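Local structure of putative nisin-resistance protein (Streptococcus agalactiae 515, 4Y68) at residues A[118-123]-A[152-157]. The protein is probably a membrane-attached peptidase of family S41 that recognises the lantibiotic nisin and confers resistance to it. Numbering follows the deposited sequence.
Sequences ILLITI and GLILDL
The carboxylate of D156, the one flat side-chain group here, reaches T122 through water: the water donates to OD2 and is also hydrogen-bonded to T122 OG1, 2.7 Å away. OD1, the other carboxylate oxygen, is hydrogen-bonded to S158 OG. With CG anti to the backbone N (chi1 -178°), the carboxylate lies on the face it shares with T122, within reach of the water. D156 CB rests 3.5 Å from I121 O.

On this same face, L120 CD1 leans across onto I154 CG2 at 3.7 Å, and I118 CG2 meets the other branch of I154, CG1. The opposite face is wholly aliphatic: L153 CD2 touches both L119 CB and I121 CD1. At the C-terminal end, I123 forks, its CD1 against L155 CB (3.8 Å) and its CG2 alongside L157 CD2.

The backbones run parallel in register, I118 beside G152 through T122 beside D156. I154 sits at the hydrogen-bonded centre, giving N-H to L119 O (2.9 Å) and taking I121 N on its own O (2.7 Å); D156 likewise bonds I121 O and I123 N. The first bond, L119 N to G152 O, is weak at 3.4 Å.

Together with helix 131-147 the strands form a beta-alpha-beta unit. That helix packs on I121, I123 and L153, helix 297-308 covers I118, L120 and I154 on the other face, and strands 110-113 and 218-222 flank the pair.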
loop_
_atom_site.group_PDB
_atom_site.type_symbol
_atom_site.label_atom_id
_atom_site.label_comp_id
_atom_site.label_asym_id
_atom_site.label_seq_id
_atom_site.Cartn_x
_atom_site.Cartn_y
_atom_site.Cartn_z
ATOM N N ILE A 118 -24.574 -13.815 0.512
ATOM C CA ILE A 118 -23.135 -13.592 0.402
ATOM C C ILE A 118 -22.705 -12.947 -0.926
ATOM O O ILE A 118 -23.011 -13.469 -2.002
ATOM C CB ILE A 118 -22.376 -14.917 0.566
ATOM C CG1 ILE A 118 -22.678 -15.546 1.928
ATOM C CG2 ILE A 118 -20.879 -14.702 0.351
ATOM C CD1 ILE A 118 -21.852 -16.805 2.207
ATOM N N LEU A 119 -22.007 -11.815 -0.842
ATOM C CA LEU A 119 -21.374 -11.196 -2.007
ATOM C C LEU A 119 -19.874 -11.483 -1.991
ATOM O O LEU A 119 -19.240 -11.452 -0.934
ATOM C CB LEU A 119 -21.595 -9.681 -2.035
ATOM C CG LEU A 119 -23.019 -9.114 -2.012
ATOM C CD1 LEU A 119 -23.000 -7.617 -2.318
ATOM C CD2 LEU A 119 -23.912 -9.856 -2.989
ATOM N N LEU A 120 -19.317 -11.783 -3.155
ATOM C CA LEU A 120 -17.878 -11.952 -3.307
ATOM C C LEU A 120 -17.296 -10.689 -3.942
ATOM O O LEU A 120 -17.559 -10.407 -5.106
ATOM C CB LEU A 120 -17.550 -13.185 -4.160
ATOM C CG LEU A 120 -16.091 -13.324 -4.634
ATOM C CD1 LEU A 120 -15.100 -13.273 -3.477
ATOM C CD2 LEU A 120 -15.888 -14.606 -5.420
ATOM N N ILE A 121 -16.517 -9.916 -3.191
ATOM C CA ILE A 121 -15.980 -8.686 -3.762
ATOM C C ILE A 121 -14.475 -8.805 -4.058
ATOM O O ILE A 121 -13.671 -9.127 -3.191
ATOM C CB ILE A 121 -16.258 -7.488 -2.850
ATOM C CG1 ILE A 121 -17.768 -7.346 -2.626
ATOM C CG2 ILE A 121 -15.793 -6.199 -3.499
ATOM C CD1 ILE A 121 -18.145 -6.224 -1.672
ATOM N N THR A 122 -14.131 -8.582 -5.317
ATOM C CA THR A 122 -12.757 -8.550 -5.787
ATOM C C THR A 122 -12.206 -7.137 -5.654
ATOM O O THR A 122 -12.792 -6.183 -6.161
ATOM C CB THR A 122 -12.681 -9.022 -7.241
ATOM O OG1 THR A 122 -13.221 -10.344 -7.318
ATOM C CG2 THR A 122 -11.254 -9.034 -7.762
ATOM N N ILE A 123 -11.092 -7.008 -4.945
ATOM C CA ILE A 123 -10.513 -5.709 -4.628
ATOM C C ILE A 123 -9.091 -5.625 -5.183
ATOM O O ILE A 123 -8.157 -6.077 -4.538
ATOM C CB ILE A 123 -10.515 -5.485 -3.100
ATOM C CG1 ILE A 123 -11.961 -5.448 -2.579
ATOM C CG2 ILE A 123 -9.715 -4.243 -2.722
ATOM C CD1 ILE A 123 -12.090 -5.888 -1.158
ATOM N N GLY A 152 -23.448 -11.288 4.601
ATOM C CA GLY A 152 -22.051 -11.624 4.766
ATOM C C GLY A 152 -21.252 -11.233 3.542
ATOM O O GLY A 152 -21.799 -11.175 2.446
ATOM N N LEU A 153 -19.957 -10.977 3.728
ATOM C CA LEU A 153 -19.087 -10.526 2.635
ATOM C C LEU A 153 -17.815 -11.372 2.496
ATOM O O LEU A 153 -17.271 -11.882 3.473
ATOM C CB LEU A 153 -18.719 -9.061 2.848
ATOM C CG LEU A 153 -19.901 -8.086 2.785
ATOM C CD1 LEU A 153 -19.566 -6.699 3.351
ATOM C CD2 LEU A 153 -20.385 -7.960 1.353
ATOM N N ILE A 154 -17.356 -11.551 1.269
ATOM C CA ILE A 154 -16.018 -12.075 1.053
ATOM C C ILE A 154 -15.236 -10.993 0.344
ATOM O O ILE A 154 -15.642 -10.521 -0.712
ATOM C CB ILE A 154 -15.990 -13.362 0.217
ATOM C CG1 ILE A 154 -16.907 -14.407 0.831
ATOM C CG2 ILE A 154 -14.554 -13.891 0.118
ATOM C CD1 ILE A 154 -16.814 -15.759 0.172
ATOM N N LEU A 155 -14.133 -10.579 0.958
ATOM C CA LEU A 155 -13.283 -9.530 0.431
ATOM C C LEU A 155 -12.043 -10.201 -0.074
ATOM O O LEU A 155 -11.306 -10.770 0.703
ATOM C CB LEU A 155 -12.926 -8.517 1.502
ATOM C CG LEU A 155 -14.069 -7.799 2.212
ATOM C CD1 LEU A 155 -13.484 -6.805 3.200
ATOM C CD2 LEU A 155 -14.974 -7.106 1.206
ATOM N N ASP A 156 -11.805 -10.128 -1.376
ATOM C CA ASP A 156 -10.729 -10.882 -1.997
ATOM C C ASP A 156 -9.591 -9.954 -2.410
ATOM O O ASP A 156 -9.737 -9.135 -3.332
ATOM C CB ASP A 156 -11.261 -11.670 -3.200
ATOM C CG ASP A 156 -10.195 -12.525 -3.861
ATOM O OD1 ASP A 156 -9.104 -12.739 -3.251
ATOM O OD2 ASP A 156 -10.457 -12.988 -4.990
ATOM N N LEU A 157 -8.467 -10.100 -1.700
ATOM C CA LEU A 157 -7.264 -9.303 -1.911
ATOM C C LEU A 157 -6.167 -10.102 -2.600
ATOM O O LEU A 157 -5.036 -9.624 -2.682
ATOM C CB LEU A 157 -6.732 -8.753 -0.567
ATOM C CG LEU A 157 -7.649 -7.795 0.228
ATOM C CD1 LEU A 157 -7.217 -7.670 1.678
ATOM C CD2 LEU A 157 -7.763 -6.417 -0.408
HETATM O O HOH W 1 -12.111 -12.792 -6.900
#